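Local coordinates for protein histidinol-phosphatase (Listeria monocytogenes serotype 4b str. H7858, PDB 6NLR) that probably hydrolyses histidinol phosphate to histidinol and inorganic phosphate in histidine biosynthesis, using a trinuclear metal centre in a PHP-family fold, at residues 243-246 with 247-250; 201-204 with 205-209; 80-83 with 84-87. One frame throughout, in Å; residues are numbered along the deposited sequence.

Overall arrangement
All three interactions are local contacts within single stretches of chain, and none includes a ligand of the cobalt or manganese ions. Interactions 1 and 2 lie on the same side of the chain's centre, their centres about 14 Å apart, and touch where Leu245 CD1 meets Met204 CE at 3.5 Å, packing helix 240-248 against helix 201-217. Interaction 3 is remote: its centre is about 33 Å from that of interaction 1 and about 42 Å from that of interaction 2. Two of the contacts precede strands that run toward the metal site: 80-87 enters strand 87-95, which carries Glu93, and 243-250 precedes strand 253-256, followed by Asp258 and His260.

Interaction 1. Residues 243-246 with 247-250; sequences VTLA and SELQ
Ser247 and Glu248 each lay a side chain back against the preceding helical turn, but from different sides of it. Ser247 turns its hydroxyl to the carbonyl that its own amide already uses: Ser247 N donates to Val243 O at 2.8 Å with a fairly straight bond, and Ser247 OG lies 3.0 Å from the same Val243 O. The torsion explains the approach, since OG stands anti to the carbonyl carbon (chi1 -63°) and therefore faces back along the helix. Val243 CG1 merely borders this hydroxyl.

Glu248 has its extended chain crossing two neighbours at a slant. Its CG passes 3.3 Å from Thr244 O, the acceptor of the Glu248 amide, and the carboxylate beyond divides its two oxygens. OE2 comes beside the Thr244 methyl, CG2, at 3.8 Å, whereas OE1 lies on the side of Leu245 CD2. These are van der Waals approaches to methyl groups; the hydroxyl of Thr244 is turned to Lys240 O. A water joins the same region, donating to Leu245 O at 2.7 Å and only weakly to Glu248 OE1.

Leu249 turns its branch along the next carbonyl, CG lying 3.6 Å from Leu245 O. Leu249 N bonds to Leu245 O at 3.1 Å, with a second, weak bond from Leu249 N to Ala246 O. Toward strand 253-256, Val243, Ala246 and Ser247 meet Phe253, while Leu245, Ala246 and Leu249 touch Leu211 of helix 201-217. Gln250 breaks the helical path with a positive phi of 56°, and its amide bond to Ser247 O is one of two bonds back into the last turn. The ending is a Schellman motif, which closes helix 240-248 in the beta-alpha-beta unit formed with strands 220-224 and 253-256.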
ATOM      1  N   VAL A 243      -0.214   7.798 -14.149  1.00 26.40           N
ATOM      2  CA  VAL A 243      -1.201   8.758 -13.599  1.00 26.63           C
ATOM      3  C   VAL A 243      -2.024   9.336 -14.759  1.00 29.22           C
ATOM      4  O   VAL A 243      -3.252   9.405 -14.635  1.00 27.43           O
ATOM      5  CB  VAL A 243      -0.527   9.858 -12.756  1.00 27.18           C
ATOM      6  CG1 VAL A 243      -1.497  10.998 -12.453  1.00 27.19           C
ATOM      7  CG2 VAL A 243       0.039   9.271 -11.458  1.00 26.98           C
ATOM      8  N   THR A 244      -1.373   9.717 -15.852  1.00 26.55           N
ATOM      9  CA  THR A 244      -2.016  10.317 -17.045  1.00 29.83           C
ATOM     10  C   THR A 244      -2.992   9.314 -17.678  1.00 30.84           C
ATOM     11  O   THR A 244      -4.117   9.710 -17.938  1.00 33.58           O
ATOM     12  CB  THR A 244      -0.943  10.808 -18.031  1.00 32.40           C
ATOM     13  OG1 THR A 244      -0.205  11.781 -17.292  1.00 32.64           O
ATOM     14  CG2 THR A 244      -1.492  11.420 -19.299  1.00 34.24           C
ATOM     15  N   LEU A 245      -2.576   8.076 -17.929  1.00 30.50           N
ATOM     16  CA  LEU A 245      -3.484   7.019 -18.453  1.00 32.41           C
ATOM     17  C   LEU A 245      -4.673   6.853 -17.495  1.00 30.16           C
ATOM     18  O   LEU A 245      -5.816   6.857 -17.977  1.00 29.00           O
ATOM     19  CB  LEU A 245      -2.739   5.700 -18.637  1.00 33.19           C
ATOM     20  CG  LEU A 245      -1.647   5.713 -19.708  1.00 38.59           C
ATOM     21  CD1 LEU A 245      -0.823   4.437 -19.671  1.00 38.67           C
ATOM     22  CD2 LEU A 245      -2.222   5.965 -21.096  1.00 41.86           C
ATOM     23  N   ALA A 246      -4.427   6.760 -16.185  1.00 28.11           N
ATOM     24  CA  ALA A 246      -5.503   6.524 -15.192  1.00 27.69           C
ATOM     25  C   ALA A 246      -6.472   7.708 -15.234  1.00 29.04           C
ATOM     26  O   ALA A 246      -7.696   7.474 -15.298  1.00 29.97           O
ATOM     27  CB  ALA A 246      -4.952   6.261 -13.805  1.00 27.77           C
ATOM     28  N   SER A 247      -5.970   8.944 -15.262  1.00 29.58           N
ATOM     29  CA  SER A 247      -6.822  10.166 -15.303  1.00 32.76           C
ATOM     30  C   SER A 247      -7.654  10.207 -16.590  1.00 34.67           C
ATOM     31  O   SER A 247      -8.839  10.574 -16.504  1.00 34.69           O
ATOM     32  CB  SER A 247      -6.015  11.412 -15.116  1.00 33.42           C
ATOM     33  OG  SER A 247      -5.420  11.373 -13.823  1.00 36.52           O
ATOM     34  N   GLU A 248      -7.071   9.852 -17.728  1.00 35.65           N
ATOM     35  CA  GLU A 248      -7.787   9.758 -19.030  1.00 41.67           C
ATOM     36  C   GLU A 248      -8.949   8.755 -18.917  1.00 40.93           C
ATOM     37  O   GLU A 248      -9.980   8.988 -19.542  1.00 41.60           O
ATOM     38  CB  GLU A 248      -6.835   9.330 -20.145  1.00 48.66           C
ATOM     39  CG  GLU A 248      -5.928  10.429 -20.660  1.00 57.63           C
ATOM     40  CD  GLU A 248      -4.888   9.956 -21.680  1.00 67.58           C
ATOM     41  OE1 GLU A 248      -4.973   8.768 -22.141  1.00 60.47           O
ATOM     42  OE2 GLU A 248      -4.002  10.776 -22.040  1.00 70.01           O
ATOM     43  N   LEU A 249      -8.807   7.686 -18.130  1.00 38.36           N
ATOM     44  CA  LEU A 249      -9.904   6.702 -17.884  1.00 37.94           C
ATOM     45  C   LEU A 249     -10.825   7.195 -16.757  1.00 34.39           C
ATOM     46  O   LEU A 249     -11.725   6.483 -16.403  1.00 34.71           O
ATOM     47  CB  LEU A 249      -9.280   5.338 -17.551  1.00 36.06           C
ATOM     48  CG  LEU A 249      -8.571   4.652 -18.721  1.00 36.69           C
ATOM     49  CD1 LEU A 249      -7.791   3.437 -18.277  1.00 34.03           C
ATOM     50  CD2 LEU A 249      -9.560   4.250 -19.795  1.00 40.33           C
ATOM     51  N   GLN A 250     -10.569   8.372 -16.195  1.00 34.27           N
ATOM     52  CA  GLN A 250     -11.297   8.967 -15.041  1.00 34.68           C
ATOM     53  C   GLN A 250     -11.292   8.021 -13.840  1.00 32.59           C
ATOM     54  O   GLN A 250     -12.298   7.912 -13.171  1.00 29.38           O
ATOM     55  CB  GLN A 250     -12.706   9.341 -15.484  1.00 43.73           C
ATOM     56  CG  GLN A 250     -12.703  10.299 -16.657  1.00 46.82           C
ATOM     57  CD  GLN A 250     -14.127  10.440 -17.102  1.00 59.03           C
ATOM     58  OE1 GLN A 250     -14.587   9.671 -17.932  1.00 72.09           O
ATOM     59  NE2 GLN A 250     -14.854  11.350 -16.471  1.00 66.96           N
TER
HETATM   60  O   HOH W   1      -5.810   5.813 -20.521  1.00 36.09           O

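Interaction 2. Residues 201-204 with 205-209; sequences EEVM and EKFRV
Val203 and Phe207, one turn apart, form the tight apolar side of this contact. Their side chains lie alongside each other and point the same way, with Val203 CG1 3.8 Å from Phe207 CE2. The ring carbon Phe207 CD2 also approaches Val203 O at 3.5 Å, the carbonyl that accepts the bond from the Phe207 amide. Beside them the buried selenomethionine Met204 is folded at chi2 and chi3, its CE end meeting Leu245 of helix 240-248.

The solvent side is polar. Glu201 and Glu205, both exposed, share the guanidinium of Arg208 in a salt-bridge network. Arg208 NH2 gives a straight bond of 2.8 Å to Glu201 OE2, which sits at the guanidinium edge, in its plane; carboxylate and guanidinium are nearly coplanar, 29° apart. The same NH2 reaches Glu205 OE1 at 2.6 Å, this time from somewhat outside the guanidinium plane, and NE adds a weak bond to that oxygen. Two carboxylates on one nitrogen limit its rotation, and the positive charge probably offsets the repulsion between Glu201 OE2 and Glu205 OE1, which are 4.7 Å apart. Met204 CB approaches Arg208 NH1 loosely, at 3.9 Å.

Helix 201-217 packs on two others: Met204 and Phe207 touch Ile242 of helix 240-248, while Val203 and Phe207 reach Gln156 and Leu160 of helix 152-168.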
ATOM      1  N   GLU A 201       7.475  -2.214 -23.568  1.00 29.16           N
ATOM      2  CA  GLU A 201       6.126  -2.204 -24.182  1.00 32.56           C
ATOM      3  C   GLU A 201       5.249  -3.216 -23.440  1.00 29.20           C
ATOM      4  O   GLU A 201       4.072  -2.901 -23.191  1.00 33.54           O
ATOM      5  CB  GLU A 201       6.227  -2.502 -25.678  1.00 37.22           C
ATOM      6  CG  GLU A 201       4.888  -2.446 -26.382  1.00 47.82           C
ATOM      7  CD  GLU A 201       4.021  -1.256 -25.982  1.00 51.20           C
ATOM      8  OE1 GLU A 201       4.488  -0.106 -26.187  1.00 57.32           O
ATOM      9  OE2 GLU A 201       2.915  -1.489 -25.382  1.00 59.36           O
ATOM     10  N   GLU A 202       5.802  -4.364 -23.074  1.00 28.81           N
ATOM     11  CA  GLU A 202       5.062  -5.419 -22.342  1.00 32.62           C
ATOM     12  C   GLU A 202       4.621  -4.891 -20.966  1.00 27.91           C
ATOM     13  O   GLU A 202       3.461  -5.136 -20.568  1.00 24.53           O
ATOM     14  CB  GLU A 202       5.906  -6.687 -22.201  1.00 35.51           C
ATOM     15  CG  GLU A 202       5.063  -7.864 -21.727  1.00 42.08           C
ATOM     16  CD  GLU A 202       5.778  -9.206 -21.650  1.00 43.42           C
ATOM     17  OE1 GLU A 202       6.939  -9.288 -22.103  1.00 50.75           O
ATOM     18  OE2 GLU A 202       5.173 -10.155 -21.122  1.00 44.40           O
ATOM     19  N   VAL A 203       5.502  -4.206 -20.235  1.00 26.50           N
ATOM     20  CA  VAL A 203       5.115  -3.618 -18.910  1.00 24.61           C
ATOM     21  C   VAL A 203       3.987  -2.609 -19.136  1.00 25.40           C
ATOM     22  O   VAL A 203       3.000  -2.599 -18.391  1.00 25.80           O
ATOM     23  CB  VAL A 203       6.333  -3.013 -18.202  1.00 23.97           C
ATOM     24  CG1 VAL A 203       5.949  -2.047 -17.093  1.00 22.67           C
ATOM     25  CG2 VAL A 203       7.259  -4.111 -17.695  1.00 24.63           C
HETATM   26  N   MSE A 204       4.113  -1.795 -20.195  1.00 24.91           N
HETATM   27  CA  MSE A 204       3.133  -0.756 -20.457  1.00 27.64           C
HETATM   28  C   MSE A 204       1.763  -1.364 -20.776  1.00 28.55           C
HETATM   29  O   MSE A 204       0.742  -0.842 -20.327  1.00 27.43           O
HETATM   30  CB  MSE A 204       3.579   0.157 -21.601  1.00 31.94           C
HETATM   31  CG  MSE A 204       4.603   1.201 -21.207  1.00 38.78           C
HETATM   32 SE   MSE A 204       4.094   2.200 -19.558  1.00 43.95          SE
HETATM   33  CE  MSE A 204       2.259   2.799 -19.918  1.00 44.00           C
ATOM     34  N   GLU A 205       1.761  -2.452 -21.549  1.00 27.18           N
ATOM     35  CA  GLU A 205       0.530  -3.144 -21.916  1.00 29.99           C
ATOM     36  C   GLU A 205      -0.140  -3.727 -20.661  1.00 28.66           C
ATOM     37  O   GLU A 205      -1.376  -3.610 -20.522  1.00 29.90           O
ATOM     38  CB  GLU A 205       0.823  -4.246 -22.940  1.00 35.27           C
ATOM     39  CG  GLU A 205      -0.403  -5.037 -23.378  1.00 41.66           C
ATOM     40  CD  GLU A 205      -1.582  -4.226 -23.928  1.00 46.35           C
ATOM     41  OE1 GLU A 205      -1.359  -3.102 -24.440  1.00 48.02           O
ATOM     42  OE2 GLU A 205      -2.733  -4.714 -23.852  1.00 49.46           O
ATOM     43  N   LYS A 206       0.659  -4.289 -19.754  1.00 28.26           N
ATOM     44  CA  LYS A 206       0.161  -4.838 -18.474  1.00 29.40           C
ATOM     45  C   LYS A 206      -0.475  -3.710 -17.650  1.00 28.96           C
ATOM     46  O   LYS A 206      -1.542  -3.953 -17.042  1.00 27.99           O
ATOM     47  CB  LYS A 206       1.281  -5.556 -17.722  1.00 33.62           C
ATOM     48  CG  LYS A 206       1.152  -7.075 -17.691  1.00 43.54           C
ATOM     49  CD  LYS A 206       0.218  -7.604 -16.602  1.00 52.00           C
ATOM     50  CE  LYS A 206       0.367  -9.096 -16.341  1.00 54.69           C
ATOM     51  NZ  LYS A 206       1.802  -9.507 -16.261  1.00 57.76           N
ATOM     52  N   PHE A 207       0.139  -2.524 -17.593  1.00 26.51           N
ATOM     53  CA  PHE A 207      -0.460  -1.362 -16.892  1.00 24.81           C
ATOM     54  C   PHE A 207      -1.805  -0.994 -17.555  1.00 24.35           C
ATOM     55  O   PHE A 207      -2.763  -0.702 -16.832  1.00 23.92           O
ATOM     56  CB  PHE A 207       0.503  -0.183 -16.835  1.00 24.24           C
ATOM     57  CG  PHE A 207       1.421  -0.176 -15.639  1.00 24.63           C
ATOM     58  CD1 PHE A 207       0.920  -0.076 -14.346  1.00 25.10           C
ATOM     59  CD2 PHE A 207       2.796  -0.192 -15.810  1.00 23.55           C
ATOM     60  CE1 PHE A 207       1.767  -0.004 -13.247  1.00 23.49           C
ATOM     61  CE2 PHE A 207       3.646  -0.128 -14.715  1.00 23.16           C
ATOM     62  CZ  PHE A 207       3.132  -0.034 -13.432  1.00 23.00           C
ATOM     63  N   ARG A 208      -1.896  -1.030 -18.879  1.00 25.19           N
ATOM     64  CA  ARG A 208      -3.142  -0.631 -19.595  1.00 28.23           C
ATOM     65  C   ARG A 208      -4.255  -1.613 -19.223  1.00 29.27           C
ATOM     66  O   ARG A 208      -5.378  -1.150 -18.950  1.00 28.12           O
ATOM     67  CB  ARG A 208      -2.935  -0.570 -21.111  1.00 32.32           C
ATOM     68  CG  ARG A 208      -2.213   0.700 -21.544  1.00 36.14           C
ATOM     69  CD  ARG A 208      -2.295   1.019 -23.026  1.00 41.89           C
ATOM     70  NE  ARG A 208      -1.614  -0.025 -23.778  1.00 46.74           N
ATOM     71  CZ  ARG A 208      -0.323  -0.015 -24.129  1.00 44.97           C
ATOM     72  NH1 ARG A 208       0.473   0.995 -23.817  1.00 42.91           N
ATOM     73  NH2 ARG A 208       0.178  -1.042 -24.796  1.00 44.72           N
ATOM     74  N   VAL A 209      -3.934  -2.908 -19.185  1.00 28.36           N
ATOM     75  CA  VAL A 209      -4.912  -3.978 -18.830  1.00 28.51           C
ATOM     76  C   VAL A 209      -5.376  -3.724 -17.390  1.00 26.85           C
ATOM     77  O   VAL A 209      -6.604  -3.736 -17.151  1.00 25.71           O
ATOM     78  CB  VAL A 209      -4.302  -5.383 -19.023  1.00 30.09           C
ATOM     79  CG1 VAL A 209      -5.123  -6.474 -18.340  1.00 32.66           C
ATOM     80  CG2 VAL A 209      -4.144  -5.700 -20.507  1.00 32.98           C
TER

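Interaction 3. Residues 80-83 with 84-87; sequences KKYA and SDLL
Tyr82 O, just past the end of helix 68-81, is the acceptor around which Ser84, Asp85 and Leu86 turn. Ser84 comes first. Ser84 N is 3.1 Å from Tyr82 O, but the angle is too poor for a bond, and the residue serves as the second corner of the bend. Together with Ala83, whose backbone is also near-helical, it gives the dihedral pattern of a type I beta-turn.

Asp85 closes that turn. Asp85 N donates to Tyr82 O at 2.9 Å, approaching from well above the carbonyl plane instead of along a lone pair. The carboxylate is carried back toward Tyr82 because CG stands anti to the carbonyl carbon (chi1 -58°). Its OD2 then meets the edge of the tyrosine ring near the ring plane, 4.0 Å from Tyr82 CD1, with ring and carboxylate inclined at 48°. The ring CH side is the positively polarised part of the aromatic group, so this loose approach is probably mildly favourable.

Leu86 supplies the second donor. Leu86 N bonds to Tyr82 O at 3.0 Å, nearly in line with the C=O bond, although the N-H itself points less directly (132°). Its side chain is buried and leaves the turn to touch Tyr35 of strand 34-40. At Leu87 the chain becomes extended and joins strand 87-95, with backbone bonds to Asp33 and Tyr35.

Tyr82 itself is anchored by packing on Val24, Leu25 and Ile28 of helix 20-29 and by a hydrogen bond between its hydroxyl group and Glu21 OE2, an oxygen that also pairs with Lys81 NZ. Chemically, one carbonyl gripped by two successive amides from different directions suggests that the reversal is held chiefly by the backbone, while the aspartate-ring contact probably adds a mild polar attraction at the surface.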
ATOM      1  N   LYS A  80     -13.067  10.368  17.380  1.00 31.45           N
ATOM      2  CA  LYS A  80     -14.052  11.208  18.104  1.00 32.89           C
ATOM      3  C   LYS A  80     -13.356  12.449  18.664  1.00 32.27           C
ATOM      4  O   LYS A  80     -13.955  13.535  18.622  1.00 28.80           O
ATOM      5  CB  LYS A  80     -14.713  10.414  19.234  1.00 36.37           C
ATOM      6  CG  LYS A  80     -15.608   9.284  18.747  1.00 39.41           C
ATOM      7  CD  LYS A  80     -16.574   8.798  19.784  1.00 45.35           C
ATOM      8  CE  LYS A  80     -17.378   7.625  19.276  1.00 48.88           C
ATOM      9  NZ  LYS A  80     -16.710   6.352  19.628  1.00 53.52           N
ATOM     10  N   LYS A  81     -12.135  12.293  19.187  1.00 31.55           N
ATOM     11  CA  LYS A  81     -11.456  13.410  19.887  1.00 32.10           C
ATOM     12  C   LYS A  81     -11.277  14.572  18.911  1.00 30.52           C
ATOM     13  O   LYS A  81     -11.419  15.698  19.355  1.00 31.62           O
ATOM     14  CB  LYS A  81     -10.106  12.981  20.472  1.00 31.37           C
ATOM     15  CG  LYS A  81      -9.369  14.075  21.218  1.00 32.41           C
ATOM     16  CD  LYS A  81      -8.184  13.554  21.972  1.00 34.61           C
ATOM     17  CE  LYS A  81      -7.582  14.593  22.900  1.00 35.85           C
ATOM     18  NZ  LYS A  81      -6.458  14.002  23.672  1.00 36.76           N
ATOM     19  N   TYR A  82     -10.970  14.297  17.646  1.00 30.57           N
ATOM     20  CA  TYR A  82     -10.577  15.340  16.656  1.00 31.53           C
ATOM     21  C   TYR A  82     -11.647  15.525  15.577  1.00 30.27           C
ATOM     22  O   TYR A  82     -11.360  16.198  14.606  1.00 28.51           O
ATOM     23  CB  TYR A  82      -9.214  14.989  16.060  1.00 30.13           C
ATOM     24  CG  TYR A  82      -8.127  15.139  17.081  1.00 29.86           C
ATOM     25  CD1 TYR A  82      -7.689  16.391  17.470  1.00 29.62           C
ATOM     26  CD2 TYR A  82      -7.603  14.027  17.714  1.00 31.25           C
ATOM     27  CE1 TYR A  82      -6.720  16.539  18.446  1.00 30.96           C
ATOM     28  CE2 TYR A  82      -6.627  14.155  18.684  1.00 31.74           C
ATOM     29  CZ  TYR A  82      -6.190  15.415  19.052  1.00 31.23           C
ATOM     30  OH  TYR A  82      -5.253  15.520  20.022  1.00 32.40           O
ATOM     31  N   ALA A  83     -12.853  14.999  15.779  1.00 32.51           N
ATOM     32  CA  ALA A  83     -13.955  15.064  14.787  1.00 36.77           C
ATOM     33  C   ALA A  83     -14.234  16.523  14.388  1.00 39.61           C
ATOM     34  O   ALA A  83     -14.511  16.755  13.213  1.00 40.07           O
ATOM     35  CB  ALA A  83     -15.188  14.372  15.308  1.00 37.01           C
ATOM     36  N   SER A  84     -14.121  17.496  15.294  1.00 40.14           N
ATOM     37  CA  SER A  84     -14.422  18.911  14.955  1.00 42.50           C
ATOM     38  C   SER A  84     -13.326  19.487  14.045  1.00 40.19           C
ATOM     39  O   SER A  84     -13.611  20.479  13.399  1.00 42.96           O
ATOM     40  CB  SER A  84     -14.679  19.753  16.188  1.00 44.82           C
ATOM     41  OG  SER A  84     -13.502  19.878  16.952  1.00 46.15           O
ATOM     42  N   ASP A  85     -12.139  18.881  13.956  1.00 37.71           N
ATOM     43  CA  ASP A  85     -11.007  19.414  13.159  1.00 37.86           C
ATOM     44  C   ASP A  85     -10.764  18.607  11.871  1.00 37.91           C
ATOM     45  O   ASP A  85     -10.240  19.172  10.926  1.00 36.74           O
ATOM     46  CB  ASP A  85      -9.717  19.385  13.971  1.00 41.39           C
ATOM     47  CG  ASP A  85      -9.769  20.170  15.264  1.00 44.72           C
ATOM     48  OD1 ASP A  85      -9.678  21.402  15.182  1.00 42.78           O
ATOM     49  OD2 ASP A  85      -9.852  19.526  16.338  1.00 49.91           O
ATOM     50  N   LEU A  86     -11.079  17.316  11.862  1.00 34.48           N
ATOM     51  CA  LEU A  86     -10.558  16.337  10.879  1.00 35.53           C
ATOM     52  C   LEU A  86     -11.559  15.184  10.809  1.00 34.06           C
ATOM     53  O   LEU A  86     -11.877  14.638  11.878  1.00 32.13           O
ATOM     54  CB  LEU A  86      -9.193  15.840  11.384  1.00 35.84           C
ATOM     55  CG  LEU A  86      -8.346  15.073  10.383  1.00 38.60           C
ATOM     56  CD1 LEU A  86      -7.902  15.981   9.263  1.00 42.47           C
ATOM     57  CD2 LEU A  86      -7.124  14.461  11.052  1.00 42.06           C
ATOM     58  N   LEU A  87     -12.005  14.809   9.610  1.00 30.94           N
ATOM     59  CA  LEU A  87     -12.775  13.564   9.412  1.00 31.23           C
ATOM     60  C   LEU A  87     -11.786  12.393   9.340  1.00 29.08           C
ATOM     61  O   LEU A  87     -11.019  12.311   8.358  1.00 27.41           O
ATOM     62  CB  LEU A  87     -13.637  13.679   8.156  1.00 32.71           C
ATOM     63  CG  LEU A  87     -14.440  12.421   7.816  1.00 33.50           C
ATOM     64  CD1 LEU A  87     -15.311  12.016   9.007  1.00 35.04           C
ATOM     65  CD2 LEU A  87     -15.281  12.650   6.557  1.00 33.71           C
TER